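Local coordinates for protein DNA polymerase III subunit beta (Pseudomonas aeruginosa, PDB 4TSZ) that encircles DNA as a ring-shaped sliding clamp, tethering DNA polymerases and other proteins to it and giving them processivity, at residues E[44-49]-E[53-58]; E[138-143]-E[200-205]; E[339-344]-E[348-353]; E[266-271]-E[304-309]; E[77-82]-E[105-110]. One frame throughout, in Å; residues are numbered along the deposited sequence.

Overall arrangement
All five contacts belong to the clamp's repeated architecture of paired helices backed by antiparallel sheets. Contacts 1 and 3 are corresponding backbone-bonded hairpins in sheets that fuse neighbouring domains; contact 1 is only partly buried, though no touching residue is fully exposed, whereas contact 3 is buried. Contact 2, near the chain's centre, is a buried, apolar meeting of two helices; a salt bridge ties its first segment to contact 3, while only a long, weak ion pair reaches the loop end of contact 1. Contacts 4 and 5 are buried helix-on-strand packings at the crescent's two ends, both touching the second subunit: contact 4 uses a salt bridge, contact 5 an isoleucine on a phenylalanine face.

Contact 1 of 5, residues E[44-49]-E[53-58]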
# COMPACT_ATOMS: atom_id res chain seq x y z
N SER E 44 21.70 24.55 -2.48
CA SER E 44 22.02 23.13 -2.58
C SER E 44 21.35 22.43 -1.41
O SER E 44 21.36 22.96 -0.30
CB SER E 44 23.52 22.89 -2.56
OG SER E 44 24.13 23.40 -3.74
N LEU E 45 20.74 21.27 -1.67
CA LEU E 45 20.05 20.46 -0.66
C LEU E 45 20.71 19.10 -0.65
O LEU E 45 20.78 18.45 -1.69
CB LEU E 45 18.52 20.33 -0.96
CG LEU E 45 17.70 21.63 -1.00
CD1 LEU E 45 17.63 22.20 -2.41
CD2 LEU E 45 16.29 21.38 -0.51
N THR E 46 21.21 18.67 0.52
CA THR E 46 21.89 17.38 0.64
C THR E 46 21.24 16.47 1.68
O THR E 46 20.97 16.90 2.80
CB THR E 46 23.40 17.58 0.86
OG1 THR E 46 23.93 18.44 -0.15
CG2 THR E 46 24.17 16.26 0.89
N GLY E 47 21.05 15.21 1.30
CA GLY E 47 20.54 14.14 2.15
C GLY E 47 21.48 12.95 2.06
O GLY E 47 22.04 12.69 1.00
N THR E 48 21.68 12.24 3.19
CA THR E 48 22.57 11.08 3.27
C THR E 48 22.14 10.07 4.32
O THR E 48 21.45 10.43 5.29
CB THR E 48 24.05 11.52 3.46
OG1 THR E 48 24.90 10.40 3.21
CG2 THR E 48 24.35 12.09 4.85
N ASP E 49 22.57 8.82 4.15
CA ASP E 49 22.36 7.72 5.11
C ASP E 49 23.75 7.11 5.40
O ASP E 49 23.84 6.02 5.98
CB ASP E 49 21.35 6.67 4.58
CG ASP E 49 21.80 5.82 3.40
OD1 ASP E 49 22.87 6.13 2.82
OD2 ASP E 49 21.08 4.87 3.03
N GLU E 53 24.58 9.50 -0.92
CA GLU E 53 24.42 10.94 -0.74
C GLU E 53 23.71 11.48 -1.97
O GLU E 53 24.11 11.20 -3.10
CB GLU E 53 25.78 11.63 -0.54
CG GLU E 53 25.64 13.11 -0.27
CD GLU E 53 26.93 13.90 -0.36
OE1 GLU E 53 27.48 14.27 0.71
OE2 GLU E 53 27.39 14.14 -1.49
N LEU E 54 22.65 12.24 -1.74
CA LEU E 54 21.91 12.85 -2.83
C LEU E 54 21.93 14.36 -2.67
O LEU E 54 21.66 14.86 -1.58
CB LEU E 54 20.49 12.29 -2.93
CG LEU E 54 19.69 12.64 -4.21
CD1 LEU E 54 20.43 12.23 -5.48
CD2 LEU E 54 18.34 11.95 -4.20
N VAL E 55 22.29 15.07 -3.75
CA VAL E 55 22.38 16.53 -3.78
C VAL E 55 21.43 17.08 -4.86
O VAL E 55 21.48 16.64 -6.00
CB VAL E 55 23.84 17.05 -3.99
CG1 VAL E 55 23.90 18.58 -4.03
CG2 VAL E 55 24.79 16.49 -2.92
N GLY E 56 20.59 18.03 -4.47
CA GLY E 56 19.68 18.74 -5.36
C GLY E 56 20.07 20.20 -5.42
O GLY E 56 20.52 20.76 -4.42
N ARG E 57 19.95 20.82 -6.60
CA ARG E 57 20.34 22.22 -6.79
C ARG E 57 19.22 23.06 -7.39
O ARG E 57 18.51 22.59 -8.28
CB ARG E 57 21.63 22.33 -7.63
CG ARG E 57 22.90 22.14 -6.82
CD ARG E 57 24.11 21.83 -7.69
NE ARG E 57 24.25 20.39 -7.94
CZ ARG E 57 23.84 19.75 -9.04
NH1 ARG E 57 23.27 20.42 -10.03
NH2 ARG E 57 24.01 18.44 -9.15
N VAL E 58 19.07 24.31 -6.89
CA VAL E 58 18.07 25.29 -7.35
C VAL E 58 18.74 26.65 -7.52
O VAL E 58 19.49 27.09 -6.64
CB VAL E 58 16.82 25.44 -6.44
CG1 VAL E 58 15.60 25.84 -7.26
CG2 VAL E 58 16.53 24.20 -5.61
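Leu45 O is approached by two groups of the facing strand: the backbone N of Gly56 donates a hydrogen bond of 2.8 Å, and the CA-H of Val55 makes a weaker C-H...O contact beside it. Leu45 N returns a bond to Gly56 O, closing one hydrogen-bonded pair. Two residues along, Gly47 and Leu54 form the next such pair, in which Leu54 N reaches Gly47 O at 2.8 Å with an almost straight N-H...O angle of 172°. These four bonds set the register of an antiparallel beta hairpin. The short CA-CA distance between Thr46 and Val55, 4.5 Å, marks the non-hydrogen-bonded pair between them.

On the face carrying Ser44, Thr46, Val55 and Glu53, the two branches of Thr46 divide the work. With OG1 set opposite the carbonyl carbon (chi1 -53°), the hydroxyl oxygen lies 3.5 Å from Val55 CG2, while the methyl CG2 turns the other way and meets Glu53 CG at 3.7 Å. The extended glutamate chain passes the methyl at a slant, CG, CD and OE1 all lying within 4 Å of it. At the far end of this face, Ser44 OG rests 3.5 Å from Arg57 CG, and the arginine's guanidinium continues to Gly230 O. The other face is apolar, with Leu45 CD1 against Val58 CG2 at 3.9 Å.

In the surrounding sheet, strand 42-48 pairs outward with strand 33-39, and strand 52-59 pairs with strand 232-237 of the central domain, making the hairpin part of the seam between two domains; helix 8-19 packs on Leu45 and Val58.

Contact 2 of 5, residues E[138-143]-E[200-205]; sequences RLIDRT and KGILEL
Ile140 faces Ile202 with CG1 set opposite its own carbonyl carbon (chi1 -57°) and the chain then running out nearly straight, which carries CD1 across to the second helix. Ile202 answers differently: its CG1 stands anti to the backbone N and leads the approach, and chi2 of 76° sets CD1 alongside the end of Ile140. The two delta methyls meet at 3.8 Å, Ile140 CD1 against Ile202 CD1. Behind them the branches cross at a slant, since CG1 of Ile140 lies 3.9 Å from CG1 of Ile202, and the gamma methyl CG2 of Ile140 settles 3.8 Å from the backbone oxygen Ile202 O. Leu205, one helical turn further on, adds its CD2 methyl to the end of Ile140 at 4.2 Å from CD1.

No hydrogen bond joins 138-143 to 200-205; the contact is apolar and buried, a small interface in which a single isoleucine does most of the reaching. Thr143 OG1 donates back to Leu139 O at 2.9 Å, in the carbonyl plane, tying the last residues of 138-143 to the preceding turn. Arg142 forms a salt bridge with Glu353, linking segment 138-143 to the hairpin of contact 3. Beneath both isoleucines, Met159 of strand 158-164 completes the apolar patch.

Such side-by-side helices, 133-141 and 199-208, backed by a sheet, are the signature of one DNA-clamp domain; in this family the helices line the inner surface of the ring, through which the duplex passes.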
# COMPACT_ATOMS: atom_id res chain seq x y z
N ARG E 138 17.58 0.48 -17.65
CA ARG E 138 17.34 -0.83 -18.26
C ARG E 138 18.31 -1.87 -17.67
O ARG E 138 17.86 -2.93 -17.26
CB ARG E 138 17.51 -0.76 -19.79
CG ARG E 138 17.24 -2.08 -20.54
CD ARG E 138 17.68 -2.02 -22.00
NE ARG E 138 17.05 -3.07 -22.83
CZ ARG E 138 17.64 -4.19 -23.25
NH1 ARG E 138 18.91 -4.44 -22.94
NH2 ARG E 138 16.98 -5.07 -23.99
N LEU E 139 19.62 -1.56 -17.59
CA LEU E 139 20.64 -2.46 -17.03
C LEU E 139 20.31 -2.85 -15.59
O LEU E 139 20.42 -4.04 -15.25
CB LEU E 139 22.04 -1.84 -17.10
CG LEU E 139 22.67 -1.67 -18.49
CD1 LEU E 139 23.99 -0.98 -18.38
CD2 LEU E 139 22.87 -3.01 -19.19
N ILE E 140 19.86 -1.87 -14.77
CA ILE E 140 19.51 -2.09 -13.37
C ILE E 140 18.20 -2.88 -13.26
O ILE E 140 18.18 -3.91 -12.60
CB ILE E 140 19.48 -0.77 -12.53
CG1 ILE E 140 20.83 -0.01 -12.60
CG2 ILE E 140 19.07 -1.06 -11.07
CD1 ILE E 140 20.79 1.49 -12.14
N ASP E 141 17.12 -2.39 -13.91
CA ASP E 141 15.79 -3.01 -13.86
C ASP E 141 15.73 -4.42 -14.46
O ASP E 141 14.93 -5.22 -13.99
CB ASP E 141 14.72 -2.10 -14.47
CG ASP E 141 14.41 -0.83 -13.68
OD1 ASP E 141 14.77 -0.77 -12.48
OD2 ASP E 141 13.78 0.09 -14.25
N ARG E 142 16.58 -4.74 -15.45
CA ARG E 142 16.59 -6.08 -16.04
C ARG E 142 17.30 -7.10 -15.15
O ARG E 142 17.18 -8.29 -15.39
CB ARG E 142 17.22 -6.10 -17.46
CG ARG E 142 16.42 -5.40 -18.57
CD ARG E 142 15.17 -6.14 -18.96
NE ARG E 142 14.35 -5.37 -19.90
CZ ARG E 142 14.37 -5.53 -21.22
NH1 ARG E 142 15.16 -6.43 -21.78
NH2 ARG E 142 13.58 -4.78 -21.99
N THR E 143 18.05 -6.64 -14.12
CA THR E 143 18.83 -7.55 -13.29
C THR E 143 18.66 -7.48 -11.78
O THR E 143 19.04 -8.44 -11.12
CB THR E 143 20.34 -7.39 -13.61
OG1 THR E 143 20.76 -6.09 -13.19
CG2 THR E 143 20.67 -7.61 -15.09
N LYS E 200 20.88 -1.25 -1.83
CA LYS E 200 20.06 -0.07 -1.49
C LYS E 200 20.35 1.11 -2.43
O LYS E 200 19.41 1.73 -2.93
CB LYS E 200 20.21 0.31 -0.01
CG LYS E 200 19.15 1.29 0.50
CD LYS E 200 19.22 1.46 2.02
CE LYS E 200 18.16 2.42 2.53
NZ LYS E 200 18.25 2.60 4.00
N GLY E 201 21.65 1.37 -2.67
CA GLY E 201 22.14 2.43 -3.55
C GLY E 201 21.71 2.27 -4.99
O GLY E 201 21.20 3.23 -5.59
N ILE E 202 21.93 1.08 -5.57
CA ILE E 202 21.57 0.81 -6.97
C ILE E 202 20.06 0.91 -7.23
O ILE E 202 19.66 1.44 -8.27
CB ILE E 202 22.24 -0.49 -7.54
CG1 ILE E 202 22.36 -0.44 -9.07
CG2 ILE E 202 21.54 -1.77 -7.08
CD1 ILE E 202 23.50 0.47 -9.61
N LEU E 203 19.22 0.46 -6.28
CA LEU E 203 17.77 0.53 -6.40
C LEU E 203 17.30 1.99 -6.33
O LEU E 203 16.38 2.36 -7.05
CB LEU E 203 17.05 -0.33 -5.35
CG LEU E 203 17.23 -1.85 -5.46
CD1 LEU E 203 16.85 -2.50 -4.16
CD2 LEU E 203 16.46 -2.44 -6.64
N GLU E 204 17.96 2.80 -5.48
CA GLU E 204 17.67 4.22 -5.35
C GLU E 204 18.00 4.92 -6.67
O GLU E 204 17.15 5.65 -7.19
CB GLU E 204 18.49 4.85 -4.20
CG GLU E 204 18.16 6.31 -3.91
CD GLU E 204 16.69 6.62 -3.65
OE1 GLU E 204 16.08 5.93 -2.80
OE2 GLU E 204 16.15 7.52 -4.32
N LEU E 205 19.22 4.66 -7.23
CA LEU E 205 19.67 5.22 -8.49
C LEU E 205 18.69 4.94 -9.64
O LEU E 205 18.34 5.87 -10.37
CB LEU E 205 21.10 4.74 -8.85
CG LEU E 205 21.69 5.23 -10.18
CD1 LEU E 205 21.73 6.77 -10.25
CD2 LEU E 205 23.06 4.63 -10.43

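Contact 3 of 5, residues E[339-344]-E[348-353]; sequences RFILSD and SALVHE
The guanidinium of Arg339 has His352 CB over one face, 3.4 Å above its plane and toward the rim, while Glu353 O lies at its edge. NE and NH2 both grip that single oxygen side-on, NH2 at 3.0 Å, although the oxygen sits 17° out of the guanidinium plane; both bonds are noticeably bent, as one acceptor is shared. The bend at chi3 (-73°) turns the group back over the facing strand, and the imidazole of His352 lies only 21° from parallel with it. At the edge of that imidazole Ile341 CD1 approaches CD2 to 3.8 Å. On the opposite face of the sheet, Val351 CG2 makes a CH-pi contact over the Phe340 ring, 4.0 Å from its centroid.

The frame is an antiparallel beta hairpin of the C-terminal clamp domain, with hydrogen-bonded pairs Arg339-His352 and Ile341-Leu350; Ile341 N to Leu350 O is 2.7 Å. Past the regular pairing, Leu342 CD2 touches Ala349 CB at 3.7 Å, and a water donates to Ser348 O while also hydrogen-bonded to Ser343 OG. Asp357 supplies a salt bridge to Arg339, Ser359 O bonds the imidazole at ND1, and the bound peptide comes near Ser348.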
# COMPACT_ATOMS: atom_id res chain seq x y z
N ARG E 339 13.21 -17.80 -24.70
CA ARG E 339 14.08 -18.94 -24.98
C ARG E 339 14.63 -19.50 -23.67
O ARG E 339 15.17 -18.76 -22.85
CB ARG E 339 15.25 -18.54 -25.89
CG ARG E 339 14.88 -18.33 -27.35
CD ARG E 339 16.12 -18.01 -28.17
NE ARG E 339 16.64 -16.66 -27.92
CZ ARG E 339 17.93 -16.34 -27.87
NH1 ARG E 339 18.86 -17.28 -28.04
NH2 ARG E 339 18.30 -15.09 -27.64
N PHE E 340 14.47 -20.82 -23.49
CA PHE E 340 15.01 -21.57 -22.36
C PHE E 340 16.02 -22.54 -22.97
O PHE E 340 15.71 -23.22 -23.95
CB PHE E 340 13.91 -22.35 -21.61
CG PHE E 340 13.14 -21.54 -20.60
CD1 PHE E 340 12.15 -20.65 -21.00
CD2 PHE E 340 13.39 -21.69 -19.24
CE1 PHE E 340 11.44 -19.90 -20.05
CE2 PHE E 340 12.65 -20.96 -18.30
CZ PHE E 340 11.70 -20.06 -18.71
N ILE E 341 17.25 -22.53 -22.46
CA ILE E 341 18.31 -23.41 -22.93
C ILE E 341 18.69 -24.29 -21.75
O ILE E 341 19.18 -23.80 -20.73
CB ILE E 341 19.49 -22.66 -23.60
CG1 ILE E 341 19.00 -21.79 -24.80
CG2 ILE E 341 20.57 -23.65 -24.07
CD1 ILE E 341 19.90 -20.59 -25.20
N LEU E 342 18.37 -25.58 -21.86
CA LEU E 342 18.59 -26.56 -20.80
C LEU E 342 19.52 -27.68 -21.27
O LEU E 342 19.84 -27.77 -22.46
CB LEU E 342 17.23 -27.15 -20.36
CG LEU E 342 16.18 -26.14 -19.89
CD1 LEU E 342 14.84 -26.44 -20.49
CD2 LEU E 342 16.11 -26.08 -18.37
N SER E 343 19.95 -28.52 -20.32
CA SER E 343 20.79 -29.68 -20.59
C SER E 343 20.26 -30.87 -19.78
O SER E 343 19.41 -31.59 -20.30
CB SER E 343 22.27 -29.37 -20.34
OG SER E 343 22.51 -28.97 -19.00
N ASP E 344 20.68 -31.03 -18.52
CA ASP E 344 20.23 -32.13 -17.65
C ASP E 344 19.54 -31.62 -16.37
O ASP E 344 19.52 -30.41 -16.12
CB ASP E 344 21.39 -33.09 -17.33
CG ASP E 344 22.62 -32.44 -16.74
OD1 ASP E 344 22.55 -31.99 -15.58
OD2 ASP E 344 23.67 -32.42 -17.42
N SER E 348 21.90 -25.85 -14.66
CA SER E 348 21.21 -24.57 -14.79
C SER E 348 20.40 -24.40 -16.07
O SER E 348 20.74 -24.99 -17.10
CB SER E 348 22.23 -23.43 -14.74
OG SER E 348 22.32 -22.88 -13.44
N ALA E 349 19.36 -23.55 -16.01
CA ALA E 349 18.55 -23.17 -17.15
C ALA E 349 19.15 -21.82 -17.57
O ALA E 349 19.52 -21.02 -16.70
CB ALA E 349 17.11 -22.96 -16.73
N LEU E 350 19.29 -21.59 -18.87
CA LEU E 350 19.75 -20.32 -19.42
C LEU E 350 18.53 -19.72 -20.11
O LEU E 350 17.84 -20.41 -20.86
CB LEU E 350 20.92 -20.50 -20.40
CG LEU E 350 21.45 -19.24 -21.14
CD1 LEU E 350 21.99 -18.16 -20.17
CD2 LEU E 350 22.52 -19.62 -22.16
N VAL E 351 18.23 -18.46 -19.79
CA VAL E 351 17.05 -17.79 -20.33
C VAL E 351 17.43 -16.49 -21.04
O VAL E 351 18.25 -15.72 -20.55
CB VAL E 351 15.93 -17.58 -19.25
CG1 VAL E 351 14.61 -17.18 -19.90
CG2 VAL E 351 15.73 -18.84 -18.40
N HIS E 352 16.83 -16.27 -22.22
CA HIS E 352 17.04 -15.09 -23.04
C HIS E 352 15.72 -14.60 -23.60
O HIS E 352 14.75 -15.36 -23.68
CB HIS E 352 17.92 -15.42 -24.26
CG HIS E 352 19.33 -15.81 -23.97
ND1 HIS E 352 20.21 -14.96 -23.33
CD2 HIS E 352 20.00 -16.93 -24.35
CE1 HIS E 352 21.37 -15.60 -23.29
NE2 HIS E 352 21.29 -16.78 -23.89
N GLU E 353 15.72 -13.36 -24.11
CA GLU E 353 14.62 -12.80 -24.89
C GLU E 353 14.67 -13.53 -26.24
O GLU E 353 15.69 -14.15 -26.56
CB GLU E 353 14.79 -11.29 -25.09
CG GLU E 353 14.59 -10.48 -23.83
CD GLU E 353 14.39 -8.98 -24.02
OE1 GLU E 353 15.02 -8.39 -24.93
OE2 GLU E 353 13.63 -8.39 -23.22
O HOH W 1 22.66 -26.00 -18.75

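Contact 4 of 5, residues E[266-271]-E[304-309]; sequences REAFSR and AEEEVQ
Helix-on-sheet packing at the subunit interface of the clamp brings Arg271 of helix 262-273 onto Glu306 of strand 303-309 in a bidentate salt bridge. The arginine presents its side: NE donates to OE2 of Glu306 at 2.7 Å and NH2 donates to OE1 at the same length, both nearly straight. OE1 uses its syn lone pair, while NE meets OE2 on the syn side but 24° out of the carboxylate plane. The two flat groups are nearly coplanar, 25° apart, although their side chains cross at about a right angle. A bend at chi3 (-78°) brings the guanidinium round to the carboxylate, and Glu267 O lies over the centre of one guanidinium face, 3.7 Å above it. Both residues are buried, so each charge probably offsets the other.

One turn earlier, the CB methyl of Ala268 lies beside the bridge, 3.4 Å from Glu306 OE1, and touches Val308 CG2 at 3.5 Å. The axes of 266-271 and 304-309 come within 8.7 Å here, with Ala268 CA and Glu306 CA the closest such pair at 6.5 Å.

Beyond the bridge, Arg271 NH1 donates to Ser82 O of the second subunit. Strand 303-309 pairs with strand 291-297 on one side and, through Ala304 to Glu306, with a strand of the second subunit on the other, while helix 323-330 packs alongside helix 262-273.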
# COMPACT_ATOMS: atom_id res chain seq x y z
N ARG E 266 4.22 -17.73 -17.89
CA ARG E 266 4.03 -16.95 -16.68
C ARG E 266 2.70 -17.29 -15.99
O ARG E 266 2.70 -17.48 -14.78
CB ARG E 266 4.15 -15.43 -16.93
CG ARG E 266 4.18 -14.63 -15.61
CD ARG E 266 3.44 -13.31 -15.65
NE ARG E 266 2.01 -13.40 -15.99
CZ ARG E 266 1.02 -13.60 -15.12
NH1 ARG E 266 1.29 -13.82 -13.84
NH2 ARG E 266 -0.24 -13.63 -15.53
N GLU E 267 1.61 -17.42 -16.78
CA GLU E 267 0.27 -17.75 -16.27
C GLU E 267 0.21 -19.14 -15.66
O GLU E 267 -0.35 -19.31 -14.57
CB GLU E 267 -0.80 -17.58 -17.36
CG GLU E 267 -1.12 -16.13 -17.65
CD GLU E 267 -1.59 -15.81 -19.07
OE1 GLU E 267 -1.72 -14.61 -19.39
OE2 GLU E 267 -1.81 -16.76 -19.86
N ALA E 268 0.81 -20.13 -16.35
CA ALA E 268 0.87 -21.52 -15.89
C ALA E 268 1.74 -21.65 -14.64
O ALA E 268 1.36 -22.39 -13.72
CB ALA E 268 1.41 -22.42 -16.99
N PHE E 269 2.90 -20.94 -14.59
CA PHE E 269 3.77 -20.95 -13.41
C PHE E 269 3.06 -20.30 -12.22
O PHE E 269 3.13 -20.83 -11.13
CB PHE E 269 5.14 -20.28 -13.69
CG PHE E 269 6.10 -21.05 -14.58
CD1 PHE E 269 6.12 -22.44 -14.58
CD2 PHE E 269 7.01 -20.38 -15.39
CE1 PHE E 269 7.00 -23.15 -15.41
CE2 PHE E 269 7.90 -21.09 -16.22
CZ PHE E 269 7.88 -22.47 -16.23
N SER E 270 2.32 -19.19 -12.44
CA SER E 270 1.57 -18.50 -11.38
C SER E 270 0.45 -19.40 -10.80
O SER E 270 0.30 -19.46 -9.58
CB SER E 270 0.96 -17.20 -11.89
OG SER E 270 1.95 -16.24 -12.20
N ARG E 271 -0.29 -20.12 -11.68
CA ARG E 271 -1.38 -21.03 -11.26
C ARG E 271 -0.83 -22.17 -10.41
O ARG E 271 -1.35 -22.42 -9.32
CB ARG E 271 -2.16 -21.59 -12.45
CG ARG E 271 -3.10 -20.58 -13.08
CD ARG E 271 -4.01 -21.20 -14.12
NE ARG E 271 -3.34 -21.42 -15.40
CZ ARG E 271 -3.33 -20.55 -16.40
NH1 ARG E 271 -3.94 -19.38 -16.28
NH2 ARG E 271 -2.71 -20.85 -17.53
N ALA E 304 -1.22 -29.15 -8.08
CA ALA E 304 -1.55 -28.37 -9.26
C ALA E 304 -0.79 -28.93 -10.46
O ALA E 304 0.39 -29.29 -10.34
CB ALA E 304 -1.20 -26.91 -9.05
N GLU E 305 -1.48 -29.06 -11.60
CA GLU E 305 -0.91 -29.59 -12.84
C GLU E 305 -1.34 -28.76 -14.03
O GLU E 305 -2.49 -28.33 -14.10
CB GLU E 305 -1.30 -31.06 -13.06
CG GLU E 305 -0.58 -32.04 -12.15
CD GLU E 305 -0.82 -33.51 -12.43
OE1 GLU E 305 0.11 -34.31 -12.22
OE2 GLU E 305 -1.95 -33.87 -12.85
N GLU E 306 -0.42 -28.55 -14.96
CA GLU E 306 -0.68 -27.82 -16.19
C GLU E 306 0.23 -28.28 -17.33
O GLU E 306 1.35 -28.71 -17.09
CB GLU E 306 -0.59 -26.30 -15.98
CG GLU E 306 -1.56 -25.58 -16.91
CD GLU E 306 -1.76 -24.10 -16.69
OE1 GLU E 306 -1.82 -23.37 -17.71
OE2 GLU E 306 -1.89 -23.67 -15.52
N GLU E 307 -0.29 -28.20 -18.55
CA GLU E 307 0.43 -28.56 -19.76
C GLU E 307 0.49 -27.33 -20.64
O GLU E 307 -0.54 -26.69 -20.89
CB GLU E 307 -0.27 -29.72 -20.49
CG GLU E 307 -0.22 -31.05 -19.75
CD GLU E 307 -0.73 -32.24 -20.54
OE1 GLU E 307 -1.76 -32.10 -21.25
OE2 GLU E 307 -0.13 -33.32 -20.42
N VAL E 308 1.71 -26.96 -21.07
CA VAL E 308 1.95 -25.79 -21.92
C VAL E 308 2.62 -26.25 -23.22
O VAL E 308 3.63 -26.96 -23.19
CB VAL E 308 2.78 -24.69 -21.21
CG1 VAL E 308 2.95 -23.46 -22.10
CG2 VAL E 308 2.16 -24.30 -19.87
N GLN E 309 2.06 -25.82 -24.36
CA GLN E 309 2.63 -26.11 -25.67
C GLN E 309 3.86 -25.23 -25.86
O GLN E 309 3.80 -24.03 -25.59
CB GLN E 309 1.61 -25.89 -26.80
CG GLN E 309 0.69 -27.07 -27.02
CD GLN E 309 -0.23 -26.83 -28.19
OE1 GLN E 309 -1.36 -26.36 -28.03
NE2 GLN E 309 0.24 -27.14 -29.39

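Contact 5 of 5, residues E[77-82]-E[105-110]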
# COMPACT_ATOMS: atom_id res chain seq x y z
N MET E 77 9.93 19.02 4.11
CA MET E 77 9.24 18.51 2.92
C MET E 77 7.72 18.55 3.12
O MET E 77 7.01 19.05 2.25
CB MET E 77 9.73 17.10 2.57
CG MET E 77 9.21 16.61 1.23
SD MET E 77 9.41 14.81 1.07
N ASP E 78 7.22 18.06 4.29
CA ASP E 78 5.79 18.04 4.63
C ASP E 78 5.20 19.43 4.69
O ASP E 78 4.08 19.63 4.23
CB ASP E 78 5.53 17.26 5.93
CG ASP E 78 5.73 15.75 5.84
OD1 ASP E 78 5.85 15.22 4.71
OD2 ASP E 78 5.78 15.10 6.91
N ILE E 79 5.96 20.41 5.23
CA ILE E 79 5.53 21.81 5.30
C ILE E 79 5.42 22.35 3.87
O ILE E 79 4.38 22.88 3.50
CB ILE E 79 6.48 22.65 6.20
CG1 ILE E 79 6.23 22.36 7.70
CG2 ILE E 79 6.39 24.15 5.89
CD1 ILE E 79 7.41 22.63 8.60
N CYS E 80 6.47 22.13 3.05
CA CYS E 80 6.53 22.54 1.64
C CYS E 80 5.35 21.96 0.84
O CYS E 80 4.63 22.72 0.19
CB CYS E 80 7.88 22.17 1.03
SG CYS E 80 8.25 23.02 -0.53
N LYS E 81 5.10 20.63 0.95
CA LYS E 81 4.00 19.94 0.27
C LYS E 81 2.61 20.48 0.69
O LYS E 81 1.71 20.62 -0.15
CB LYS E 81 4.06 18.43 0.54
CG LYS E 81 4.15 17.57 -0.72
CD LYS E 81 4.33 16.08 -0.41
CE LYS E 81 5.75 15.70 -0.01
NZ LYS E 81 5.95 14.23 -0.05
N SER E 82 2.43 20.79 1.98
CA SER E 82 1.18 21.28 2.56
C SER E 82 0.86 22.75 2.24
O SER E 82 -0.28 23.18 2.41
CB SER E 82 1.17 21.06 4.07
OG SER E 82 2.15 21.89 4.68
N SER E 105 0.97 31.68 6.70
CA SER E 105 1.58 30.58 7.45
C SER E 105 3.00 30.90 7.92
O SER E 105 3.80 31.45 7.16
CB SER E 105 1.58 29.30 6.63
OG SER E 105 0.32 29.06 6.03
N ARG E 106 3.30 30.56 9.18
CA ARG E 106 4.59 30.75 9.81
C ARG E 106 5.01 29.44 10.48
O ARG E 106 4.20 28.79 11.12
CB ARG E 106 4.54 31.89 10.84
CG ARG E 106 4.45 33.28 10.22
CD ARG E 106 4.24 34.36 11.27
NE ARG E 106 5.50 34.78 11.90
CZ ARG E 106 6.23 35.82 11.50
NH1 ARG E 106 5.85 36.55 10.46
NH2 ARG E 106 7.36 36.12 12.13
N PHE E 107 6.29 29.06 10.31
CA PHE E 107 6.86 27.85 10.88
C PHE E 107 8.23 28.11 11.46
O PHE E 107 9.03 28.84 10.86
CB PHE E 107 6.97 26.72 9.83
CG PHE E 107 5.70 26.40 9.08
CD1 PHE E 107 5.37 27.10 7.92
CD2 PHE E 107 4.84 25.40 9.53
CE1 PHE E 107 4.19 26.82 7.23
CE2 PHE E 107 3.65 25.12 8.83
CZ PHE E 107 3.34 25.83 7.69
N THR E 108 8.52 27.50 12.62
CA THR E 108 9.81 27.56 13.28
C THR E 108 10.30 26.12 13.45
O THR E 108 9.62 25.32 14.10
CB THR E 108 9.77 28.36 14.60
OG1 THR E 108 9.31 29.68 14.31
CG2 THR E 108 11.14 28.45 15.27
N LEU E 109 11.43 25.78 12.82
CA LEU E 109 12.02 24.45 12.89
C LEU E 109 13.33 24.46 13.67
O LEU E 109 14.09 25.43 13.61
CB LEU E 109 12.27 23.88 11.48
CG LEU E 109 11.05 23.52 10.62
CD1 LEU E 109 11.48 23.03 9.24
CD2 LEU E 109 10.19 22.43 11.26
N SER E 110 13.61 23.35 14.38
CA SER E 110 14.86 23.18 15.10
C SER E 110 15.96 22.91 14.06
O SER E 110 15.67 22.48 12.95
CB SER E 110 14.77 22.01 16.09
OG SER E 110 14.65 20.78 15.40
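Ile79 CG2 sits squarely over the Phe107 ring, 3.7 Å from the centroid and only 11° from the ring normal, a well-centred CH-pi contact. The other branch of the isoleucine spreads across the same ring toward its rim, with CG1 3.8 Å from Phe107 CD2. Its end continues past the phenylalanine to meet Leu109 tip to tip, CD1 lying 3.9 Å from CD2 of the leucine. One side chain of the helix thus spans two inward-facing residues of the strand, and Ile79 and Phe107 overlap while running in opposing senses.

Torsions account for the split. Ile79 holds CG2 opposite its backbone N and CG1 opposite its carbonyl carbon (chi1 -76°), which lets one branch drop onto the ring while the other runs on to the leucine. No hydrogen bond crosses between 77-82 and 105-110, and the three touching residues are all buried. In the next shell, Leu83 packs on Phe107 from the loop after the helix, and Ala304 of the second subunit lies against the same phenylalanine. Leu109 packs on Leu275 of that subunit, and Ser110 OG is hydrogen-bonded to its Glu302.

Strand 105-110 is hydrogen-bonded to strand 97-102 on one edge and pairs antiparallel with a strand of the second subunit on the other, so that the sheet continues through the dimer interface; helix 73-82, above it, packs Met77 and Cys80 against helix 8-19.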